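Side-chain contacts in major capsid protein (Faustovirus, PDB 5J7O), which probably assembles as a trimer into the protein shell that encloses the viral double-stranded DNA, each chain being built as a double jelly-roll: residues N461-Q464 and W465-W468; S490-D493 and T494-P497; D27-K30 and S31-L35; F568-C572 and L573-T577. One frame throughout, in Å; residues are numbered along the deposited sequence.

Contact 1: N461-Q464 and W465-W468; sequences NTYQ and WRDW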
loop_
_atom_site.group_PDB
_atom_site.type_symbol
_atom_site.label_atom_id
_atom_site.label_comp_id
_atom_site.label_asym_id
_atom_site.label_seq_id
_atom_site.Cartn_x
_atom_site.Cartn_y
_atom_site.Cartn_z
ATOM N N ASN B 461 10.898 -22.392 -18.552
ATOM C CA ASN B 461 10.398 -21.043 -18.327
ATOM C C ASN B 461 11.466 -20.225 -17.611
ATOM O O ASN B 461 11.829 -20.529 -16.470
ATOM C CB ASN B 461 9.105 -21.084 -17.514
ATOM C CG ASN B 461 8.477 -19.712 -17.331
ATOM O OD1 ASN B 461 8.990 -18.704 -17.818
ATOM N ND2 ASN B 461 7.347 -19.672 -16.631
ATOM N N THR B 462 11.971 -19.188 -18.284
ATOM C CA THR B 462 12.958 -18.307 -17.673
ATOM C C THR B 462 12.350 -17.388 -16.623
ATOM O O THR B 462 13.099 -16.737 -15.887
ATOM C CB THR B 462 13.660 -17.474 -18.747
ATOM O OG1 THR B 462 12.696 -16.676 -19.446
ATOM C CG2 THR B 462 14.375 -18.381 -19.737
ATOM N N TYR B 463 11.022 -17.314 -16.541
ATOM C CA TYR B 463 10.336 -16.593 -15.479
ATOM C C TYR B 463 9.744 -17.531 -14.434
ATOM O O TYR B 463 8.863 -17.119 -13.668
ATOM C CB TYR B 463 9.247 -15.692 -16.065
ATOM C CG TYR B 463 9.773 -14.411 -16.675
ATOM C CD1 TYR B 463 10.206 -14.373 -17.994
ATOM C CD2 TYR B 463 9.834 -13.239 -15.931
ATOM C CE1 TYR B 463 10.688 -13.204 -18.555
ATOM C CE2 TYR B 463 10.313 -12.065 -16.485
ATOM C CZ TYR B 463 10.739 -12.053 -17.796
ATOM O OH TYR B 463 11.216 -10.887 -18.349
ATOM N N GLN B 464 10.206 -18.786 -14.390
ATOM C CA GLN B 464 9.727 -19.721 -13.377
ATOM C C GLN B 464 10.024 -19.220 -11.972
ATOM O O GLN B 464 9.247 -19.476 -11.044
ATOM C CB GLN B 464 10.358 -21.099 -13.579
ATOM C CG GLN B 464 9.829 -22.150 -12.612
ATOM C CD GLN B 464 10.838 -23.238 -12.304
ATOM O OE1 GLN B 464 10.536 -24.193 -11.589
ATOM N NE2 GLN B 464 12.045 -23.094 -12.836
ATOM N N TRP B 465 11.141 -18.506 -11.795
ATOM C CA TRP B 465 11.466 -17.915 -10.501
ATOM C C TRP B 465 10.341 -17.032 -9.974
ATOM O O TRP B 465 10.234 -16.835 -8.758
ATOM C CB TRP B 465 12.758 -17.101 -10.609
ATOM C CG TRP B 465 12.625 -15.891 -11.482
ATOM C CD1 TRP B 465 12.816 -15.828 -12.831
ATOM C CD2 TRP B 465 12.273 -14.566 -11.065
ATOM N NE1 TRP B 465 12.606 -14.546 -13.281
ATOM C CE2 TRP B 465 12.270 -13.752 -12.215
ATOM C CE3 TRP B 465 11.958 -13.990 -9.830
ATOM C CZ2 TRP B 465 11.964 -12.394 -12.168
ATOM C CZ3 TRP B 465 11.656 -12.642 -9.786
ATOM C CH2 TRP B 465 11.662 -11.859 -10.946
ATOM N N ARG B 466 9.510 -16.494 -10.862
ATOM C CA ARG B 466 8.399 -15.616 -10.510
ATOM C C ARG B 466 7.034 -16.270 -10.669
ATOM O O ARG B 466 6.154 -16.065 -9.831
ATOM C CB ARG B 466 8.450 -14.348 -11.371
ATOM C CG ARG B 466 7.373 -13.325 -11.076
ATOM C CD ARG B 466 7.234 -12.358 -12.238
ATOM N NE ARG B 466 6.660 -13.008 -13.413
ATOM C CZ ARG B 466 6.649 -12.482 -14.633
ATOM N NH1 ARG B 466 7.194 -11.292 -14.850
ATOM N NH2 ARG B 466 6.100 -13.147 -15.639
ATOM N N ASP B 467 6.841 -17.068 -11.720
ATOM C CA ASP B 467 5.525 -17.603 -12.048
ATOM C C ASP B 467 5.134 -18.824 -11.225
ATOM O O ASP B 467 3.981 -19.257 -11.317
ATOM C CB ASP B 467 5.460 -17.977 -13.533
ATOM C CG ASP B 467 5.586 -16.775 -14.447
ATOM O OD1 ASP B 467 5.411 -15.636 -13.964
ATOM O OD2 ASP B 467 5.853 -16.971 -15.652
ATOM N N TRP B 468 6.045 -19.385 -10.425
ATOM C CA TRP B 468 5.773 -20.679 -9.804
ATOM C C TRP B 468 4.599 -20.615 -8.831
ATOM O O TRP B 468 3.853 -21.591 -8.698
ATOM C CB TRP B 468 7.025 -21.204 -9.100
ATOM C CG TRP B 468 7.318 -20.546 -7.791
ATOM C CD1 TRP B 468 8.085 -19.437 -7.582
ATOM C CD2 TRP B 468 6.852 -20.960 -6.503
ATOM N NE1 TRP B 468 8.123 -19.134 -6.243
ATOM C CE2 TRP B 468 7.373 -20.053 -5.559
ATOM C CE3 TRP B 468 6.043 -22.008 -6.056
ATOM C CZ2 TRP B 468 7.111 -20.163 -4.196
ATOM C CZ3 TRP B 468 5.785 -22.117 -4.703
ATOM C CH2 TRP B 468 6.318 -21.200 -3.789
#

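Contact 2: S490-D493 and T494-P497; sequences SIDD and TVAP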
loop_
_atom_site.group_PDB
_atom_site.type_symbol
_atom_site.label_atom_id
_atom_site.label_comp_id
_atom_site.label_asym_id
_atom_site.label_seq_id
_atom_site.Cartn_x
_atom_site.Cartn_y
_atom_site.Cartn_z
ATOM N N SER B 490 24.411 23.981 -38.862
ATOM C CA SER B 490 24.718 24.532 -40.175
ATOM C C SER B 490 26.192 24.303 -40.492
ATOM O O SER B 490 27.065 24.667 -39.698
ATOM C CB SER B 490 24.393 26.025 -40.224
ATOM O OG SER B 490 25.118 26.670 -41.256
ATOM N N ILE B 491 26.463 23.701 -41.650
ATOM C CA ILE B 491 27.828 23.386 -42.057
ATOM C C ILE B 491 28.379 24.402 -43.052
ATOM O O ILE B 491 29.478 24.211 -43.581
ATOM C CB ILE B 491 27.925 21.965 -42.633
ATOM C CG1 ILE B 491 27.098 21.855 -43.915
ATOM C CG2 ILE B 491 27.478 20.938 -41.601
ATOM C CD1 ILE B 491 27.591 20.788 -44.867
ATOM N N ASP B 492 27.640 25.475 -43.325
ATOM C CA ASP B 492 28.086 26.518 -44.244
ATOM C C ASP B 492 27.655 27.855 -43.659
ATOM O O ASP B 492 26.456 28.137 -43.567
ATOM C CB ASP B 492 27.504 26.313 -45.644
ATOM C CG ASP B 492 28.203 27.152 -46.699
ATOM O OD1 ASP B 492 28.915 28.111 -46.335
ATOM O OD2 ASP B 492 28.035 26.851 -47.901
ATOM N N ASP B 493 28.627 28.673 -43.263
ATOM C CA ASP B 493 28.353 29.924 -42.570
ATOM C C ASP B 493 28.080 31.092 -43.508
ATOM O O ASP B 493 27.887 32.216 -43.030
ATOM C CB ASP B 493 29.519 30.272 -41.641
ATOM C CG ASP B 493 29.436 29.550 -40.309
ATOM O OD1 ASP B 493 28.308 29.235 -39.874
ATOM O OD2 ASP B 493 30.495 29.301 -39.696
ATOM N N THR B 494 28.054 30.866 -44.821
ATOM C CA THR B 494 27.751 31.925 -45.774
ATOM C C THR B 494 26.335 31.845 -46.327
ATOM O O THR B 494 25.916 32.758 -47.048
ATOM C CB THR B 494 28.747 31.899 -46.941
ATOM O OG1 THR B 494 28.415 30.829 -47.834
ATOM C CG2 THR B 494 30.165 31.698 -46.426
ATOM N N VAL B 495 25.592 30.788 -46.010
ATOM C CA VAL B 495 24.219 30.613 -46.466
ATOM C C VAL B 495 23.321 30.461 -45.245
ATOM O O VAL B 495 23.694 29.803 -44.266
ATOM C CB VAL B 495 24.086 29.401 -47.414
ATOM C CG1 VAL B 495 24.628 28.140 -46.759
ATOM C CG2 VAL B 495 22.639 29.207 -47.850
ATOM N N ALA B 496 22.150 31.087 -45.297
ATOM C CA ALA B 496 21.225 31.030 -44.175
ATOM C C ALA B 496 20.786 29.588 -43.929
ATOM O O ALA B 496 20.542 28.840 -44.884
ATOM C CB ALA B 496 20.007 31.915 -44.438
ATOM N N PRO B 497 20.683 29.162 -42.667
ATOM C CA PRO B 497 20.285 27.768 -42.402
ATOM C C PRO B 497 18.867 27.444 -42.844
ATOM O O PRO B 497 18.632 26.362 -43.396
ATOM C CB PRO B 497 20.444 27.646 -40.878
ATOM C CG PRO B 497 21.377 28.750 -40.494
ATOM C CD PRO B 497 21.082 29.869 -41.440
#

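Contact 3: D27-K30 and S31-L35; sequences DRIK and SIMCL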
loop_
_atom_site.group_PDB
_atom_site.type_symbol
_atom_site.label_atom_id
_atom_site.label_comp_id
_atom_site.label_asym_id
_atom_site.label_seq_id
_atom_site.Cartn_x
_atom_site.Cartn_y
_atom_site.Cartn_z
ATOM N N ASP B 27 -36.022 0.963 37.939
ATOM C CA ASP B 27 -36.887 0.107 38.746
ATOM C C ASP B 27 -36.104 -1.049 39.352
ATOM O O ASP B 27 -36.359 -1.448 40.494
ATOM C CB ASP B 27 -38.047 -0.417 37.901
ATOM C CG ASP B 27 -39.065 0.657 37.578
ATOM O OD1 ASP B 27 -39.229 1.586 38.397
ATOM O OD2 ASP B 27 -39.703 0.570 36.508
ATOM N N ARG B 28 -35.147 -1.601 38.603
ATOM C CA ARG B 28 -34.333 -2.686 39.138
ATOM C C ARG B 28 -33.436 -2.198 40.269
ATOM O O ARG B 28 -33.258 -2.897 41.272
ATOM C CB ARG B 28 -33.502 -3.321 38.023
ATOM C CG ARG B 28 -34.336 -3.942 36.916
ATOM C CD ARG B 28 -33.569 -5.025 36.170
ATOM N NE ARG B 28 -32.863 -5.917 37.085
ATOM C CZ ARG B 28 -31.542 -6.057 37.117
ATOM N NH1 ARG B 28 -30.782 -5.376 36.272
ATOM N NH2 ARG B 28 -30.981 -6.887 37.985
ATOM N N ILE B 29 -32.872 -0.998 40.130
ATOM C CA ILE B 29 -32.017 -0.451 41.178
ATOM C C ILE B 29 -32.837 -0.127 42.421
ATOM O O ILE B 29 -32.474 -0.509 43.540
ATOM C CB ILE B 29 -31.262 0.788 40.664
ATOM C CG1 ILE B 29 -30.285 0.396 39.554
ATOM C CG2 ILE B 29 -30.538 1.486 41.806
ATOM C CD1 ILE B 29 -29.624 1.579 38.882
ATOM N N LYS B 30 -33.953 0.586 42.241
ATOM C CA LYS B 30 -34.806 0.934 43.374
ATOM C C LYS B 30 -35.303 -0.312 44.094
ATOM O O LYS B 30 -35.401 -0.330 45.328
ATOM C CB LYS B 30 -35.983 1.788 42.900
ATOM C CG LYS B 30 -37.062 1.998 43.947
ATOM C CD LYS B 30 -38.096 3.005 43.479
ATOM C CE LYS B 30 -37.456 4.357 43.217
ATOM N NZ LYS B 30 -38.462 5.387 42.840
ATOM N N SER B 31 -35.617 -1.366 43.341
ATOM C CA SER B 31 -36.015 -2.628 43.953
ATOM C C SER B 31 -34.860 -3.239 44.738
ATOM O O SER B 31 -34.983 -3.511 45.938
ATOM C CB SER B 31 -36.511 -3.593 42.875
ATOM O OG SER B 31 -36.702 -4.895 43.397
ATOM N N ILE B 32 -33.718 -3.439 44.073
ATOM C CA ILE B 32 -32.585 -4.132 44.688
ATOM C C ILE B 32 -32.170 -3.448 45.986
ATOM O O ILE B 32 -31.824 -4.115 46.970
ATOM C CB ILE B 32 -31.414 -4.223 43.691
ATOM C CG1 ILE B 32 -31.721 -5.258 42.605
ATOM C CG2 ILE B 32 -30.119 -4.579 44.403
ATOM C CD1 ILE B 32 -30.689 -5.308 41.499
ATOM N N MET B 33 -32.210 -2.114 46.018
ATOM C CA MET B 33 -31.868 -1.403 47.245
ATOM C C MET B 33 -32.856 -1.700 48.366
ATOM O O MET B 33 -32.476 -1.699 49.542
ATOM C CB MET B 33 -31.805 0.102 46.989
ATOM C CG MET B 33 -30.584 0.556 46.210
ATOM S SD MET B 33 -30.539 2.346 46.012
ATOM C CE MET B 33 -32.100 2.625 45.183
ATOM N N CYS B 34 -34.120 -1.960 48.027
ATOM C CA CYS B 34 -35.122 -2.189 49.064
ATOM C C CYS B 34 -35.081 -3.621 49.581
ATOM O O CYS B 34 -35.281 -3.853 50.779
ATOM C CB CYS B 34 -36.515 -1.848 48.537
ATOM S SG CYS B 34 -37.741 -1.594 49.843
ATOM N N LEU B 35 -34.836 -4.594 48.698
ATOM C CA LEU B 35 -34.658 -5.972 49.145
ATOM C C LEU B 35 -33.499 -6.076 50.128
ATOM O O LEU B 35 -33.659 -6.563 51.252
ATOM C CB LEU B 35 -34.418 -6.897 47.947
ATOM C CG LEU B 35 -35.604 -7.425 47.139
ATOM C CD1 LEU B 35 -36.062 -6.403 46.125
ATOM C CD2 LEU B 35 -35.218 -8.717 46.438
#

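Contact 4: F568-C572 and L573-T577; sequences FLNFC and LYPGT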
loop_
_atom_site.group_PDB
_atom_site.type_symbol
_atom_site.label_atom_id
_atom_site.label_comp_id
_atom_site.label_asym_id
_atom_site.label_seq_id
_atom_site.Cartn_x
_atom_site.Cartn_y
_atom_site.Cartn_z
ATOM N N PHE B 568 -11.720 -19.155 -3.608
ATOM C CA PHE B 568 -12.005 -19.539 -2.228
ATOM C C PHE B 568 -13.442 -20.042 -2.160
ATOM O O PHE B 568 -14.383 -19.246 -2.239
ATOM C CB PHE B 568 -11.785 -18.352 -1.285
ATOM C CG PHE B 568 -11.870 -18.698 0.176
ATOM C CD1 PHE B 568 -13.079 -18.633 0.848
ATOM C CD2 PHE B 568 -10.735 -19.064 0.883
ATOM C CE1 PHE B 568 -13.161 -18.941 2.192
ATOM C CE2 PHE B 568 -10.811 -19.373 2.230
ATOM C CZ PHE B 568 -12.025 -19.311 2.884
ATOM N N LEU B 569 -13.611 -21.356 -2.024
ATOM C CA LEU B 569 -14.932 -21.973 -1.938
ATOM C C LEU B 569 -15.297 -22.121 -0.465
ATOM O O LEU B 569 -14.771 -22.998 0.224
ATOM C CB LEU B 569 -14.946 -23.330 -2.639
ATOM C CG LEU B 569 -14.205 -23.496 -3.970
ATOM C CD1 LEU B 569 -14.301 -24.937 -4.450
ATOM C CD2 LEU B 569 -14.743 -22.550 -5.025
ATOM N N ASN B 570 -16.212 -21.283 0.013
ATOM C CA ASN B 570 -16.523 -21.199 1.434
ATOM C C ASN B 570 -17.774 -22.001 1.774
ATOM O O ASN B 570 -18.747 -22.013 1.015
ATOM C CB ASN B 570 -16.712 -19.741 1.858
ATOM C CG ASN B 570 -16.939 -19.592 3.348
ATOM O OD1 ASN B 570 -16.614 -20.484 4.132
ATOM N ND2 ASN B 570 -17.499 -18.457 3.749
ATOM N N PHE B 571 -17.740 -22.666 2.933
ATOM C CA PHE B 571 -18.876 -23.434 3.428
ATOM C C PHE B 571 -19.178 -23.143 4.894
ATOM O O PHE B 571 -20.037 -23.812 5.482
ATOM C CB PHE B 571 -18.638 -24.936 3.236
ATOM C CG PHE B 571 -18.221 -25.308 1.846
ATOM C CD1 PHE B 571 -19.157 -25.397 0.829
ATOM C CD2 PHE B 571 -16.893 -25.567 1.554
ATOM C CE1 PHE B 571 -18.776 -25.742 -0.453
ATOM C CE2 PHE B 571 -16.505 -25.912 0.275
ATOM C CZ PHE B 571 -17.448 -25.998 -0.730
ATOM N N CYS B 572 -18.492 -22.177 5.500
ATOM C CA CYS B 572 -18.753 -21.768 6.871
ATOM C C CYS B 572 -18.980 -20.263 6.909
ATOM O O CYS B 572 -18.650 -19.539 5.965
ATOM C CB CYS B 572 -17.599 -22.151 7.809
ATOM S SG CYS B 572 -16.042 -21.307 7.458
ATOM N N LEU B 573 -19.552 -19.796 8.019
ATOM C CA LEU B 573 -19.862 -18.377 8.146
ATOM C C LEU B 573 -18.643 -17.548 8.526
ATOM O O LEU B 573 -18.563 -16.371 8.157
ATOM C CB LEU B 573 -20.971 -18.166 9.176
ATOM C CG LEU B 573 -22.388 -18.553 8.752
ATOM C CD1 LEU B 573 -23.369 -18.298 9.884
ATOM C CD2 LEU B 573 -22.795 -17.788 7.502
ATOM N N TYR B 574 -17.693 -18.127 9.256
ATOM C CA TYR B 574 -16.547 -17.383 9.781
ATOM C C TYR B 574 -15.268 -18.175 9.561
ATOM O O TYR B 574 -14.687 -18.729 10.502
ATOM C CB TYR B 574 -16.756 -17.055 11.261
ATOM C CG TYR B 574 -18.063 -16.347 11.513
ATOM C CD1 TYR B 574 -18.210 -14.999 11.217
ATOM C CD2 TYR B 574 -19.158 -17.028 12.028
ATOM C CE1 TYR B 574 -19.404 -14.346 11.435
ATOM C CE2 TYR B 574 -20.359 -16.383 12.250
ATOM C CZ TYR B 574 -20.475 -15.042 11.952
ATOM O OH TYR B 574 -21.668 -14.392 12.171
ATOM N N PRO B 575 -14.791 -18.239 8.319
ATOM C CA PRO B 575 -13.482 -18.864 8.065
ATOM C C PRO B 575 -12.377 -18.099 8.774
ATOM O O PRO B 575 -12.220 -16.888 8.597
ATOM C CB PRO B 575 -13.347 -18.788 6.538
ATOM C CG PRO B 575 -14.242 -17.667 6.134
ATOM C CD PRO B 575 -15.396 -17.706 7.087
ATOM N N GLY B 576 -11.616 -18.816 9.596
ATOM C CA GLY B 576 -10.551 -18.228 10.394
ATOM C C GLY B 576 -10.784 -18.256 11.889
ATOM O O GLY B 576 -9.856 -17.930 12.649
ATOM N N THR B 577 -11.974 -18.623 12.357
ATOM C CA THR B 577 -12.273 -18.703 13.776
ATOM C C THR B 577 -12.279 -20.157 14.231
ATOM O O THR B 577 -12.557 -21.069 13.451
ATOM C CB THR B 577 -13.624 -18.055 14.086
ATOM O OG1 THR B 577 -14.644 -18.680 13.299
ATOM C CG2 THR B 577 -13.584 -16.568 13.764
#

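Contact 1: N461-Q464 and W465-W468
Tyr-463 and Arg-466 run side by side and point the same way, with CD2 of the phenol ring 3.5 Å from NH1 of Arg-466 and lying over one face of the guanidinium, offset toward its rim; the two planes are 31° apart. The guanidinium is held in place by Asp-467, which Arg-466 grips side-on, NE (3.0 Å) and NH2 both bonding to OD1. Asn-476 on strand 473-490 takes a further hydrogen bond from NH2 and ties the group to the sheet. The other carboxylate oxygen, OD2, accepts from ND2 of Asn-461 at 3.2 Å. The buried Trp-465 indole presents its edge to Thr-462 O, CD1 to O 3.2 Å, and Arg-466 CB lies over its face. The Tyr-463 ring and the Trp-465 five-membered ring barely overlap, their centroids 5.8 Å apart. The loose side is that of Thr-462, exposed and with its CB directed away from 465-468, and of the partly exposed Tyr-463. Tyr-463 O receives both Arg-466 N and Asp-467 N (2.8 Å). An Asx turn at Asn-461, inside a type I beta turn, thus leads into the short helix 464-467 with Tyr-463 as its N-cap residue.

Contact 2: S490-D493 and T494-P497
Asp-492 OD1 takes the backbone N-H of Thr-494 at 3.3 Å, closing an Asx turn in a nearly straight bond whose donor stands above the carboxylate plane. The hydroxyl of Thr-494 lies beside the same oxygen, OG1 to OD1 3.1 Å, though its proton has another acceptor within reach and the bond is not settled. With CG of Asp-492 anti to its own N (chi1 -166°), the carboxylate meets both groups of Thr-494. Within 490-493 a weak bond runs from Asp-492 N to Ser-490 OG, 3.5 Å. These bonds lie in the loop of a long beta hairpin that joins strand 473-490 to strand 503-521, two antiparallel neighbours in a sheet that reaches far from the centre of the chain. Val-495 crosses Asp-492 at about a right angle, its CG1 3.6 Å from Asp-492 CB and close also to the carboxylate carbon, so the acid packs through its carbon stem while OD1 serves Thr-494. At the base of the loop Pro-497 CG rests 4.1 Å from Ser-490 CB, where the chain comes back past the end of its strand. Leu-364 and Gly-361 of the second subunit pack on Ser-490 and Pro-497 there, and Asp-493 forms a salt bridge to Lys-504 of that subunit.

Contact 3: D27-K30 and S31-L35
Asp-27, on the exposed side of the helix, meets Ser-31 through its backbone: its O accepts from Ser-31 N at 2.9 Å, and Ser-31 CB rests against the same oxygen. Next, Arg-28 runs alongside Ile-32, both side chains pointing the same way, and the CD1 methyl of Ile-32 comes obliquely to the guanidinium, 3.9 Å from NH2. The first torsion of Ile-32 sets CG1 anti to the carbonyl carbon (chi1 -73°), which lays that branch back against the preceding turn, CG1 3.1 Å from Arg-28 O. The arginine's charged end is directed off the helix: NH2 bonds the backbone O of Asp-50, and NE makes a weak bond to the backbone of the bound peptide. One residue on, Ile-29 offers its CG2 branch to Met-33, whose thioether bends at its last torsion (chi3 -58°) and brings CE back to 3.9 Å from that methyl. Pro-46 packs against both side chains. Lys-30, itself exposed, receives the same CE at its CA, 3.7 Å away. Its O takes a weak bond from Cys-34 N, 3.4 Å, which turns mainly to Ser-31 O. Ser-31 OG is hydrogen-bonded to the peptide backbone. The i to i+4 bonds belong to helix 22-38, an amphipathic alpha-helix with Ile-29 and Ile-32 buried, Asp-27 and Lys-30 exposed, and Arg-28 and Ser-31 reaching a bound peptide.

Contact 4: F568-C572 and L573-T577
Phe-568 has CG anti to its N (chi1 -172°), which brings the ring to Pro-575, whereas Cys-572 places SG between its N and carbonyl carbon (chi1 65°), turned to the same proline. SG lies 3.4 Å from Pro-575 N and 3.7 Å from CD, over one face of the pyrrolidine ring. Phe-568 comes in from another direction: its CZ is 3.9 Å from Pro-575 CB, which sits at the phenyl ring's edge, near its plane. Phe-446 stacks on this phenyl and also touches Cys-572 and Pro-575, so the three side chains share one apolar neighbour on strand 444-453. Asn-570 lies at about a right angle to the proline, with ND2 4.0 Å from CD. Its OD1 accepts Cys-572 N at 2.9 Å in a nearly straight bond, the donor standing 52° out of the carbonyl plane, and its ND2 gives a weak bond to Cys-572 O. That O also bonds the hydroxyl of Tyr-71 of the second subunit, which places the turn at a subunit boundary. Around the proline, Tyr-574 O accepts from both N and OG1 of Thr-577, the hydroxyl at 2.8 Å on a lone pair in the carbonyl plane. The chain therefore leaves strand 567-570, an edge strand, within this chain, of a four-stranded antiparallel sheet, through an Asx turn at Asn-570 followed by a type II beta turn from Tyr-574 to Thr-577, with Gly-576 at its third position.

How the contacts relate
The four contacts are separate sites along one elongated chain, and none touches another. Contacts 1 and 4 are the nearest pair, centres 31 Å apart and nearest atoms about 17 Å; both are buried and follow or belong to strands of the sheet that contains 444-453 and 567-570. Contact 2 lies 61 Å from the chain's centre and contact 3 lies 62 Å from it, on opposite sides, with their own centres 110 Å apart. Contact 1 packs on strand 473-490, at whose far end contact 2 begins, 58 Å away between centres. Contacts 1, 2 and 4 all reach the second subunit, contact 1 through Trp-465 alone; contact 3, whose centre is 46 Å from that of contact 4, meets the bound peptide.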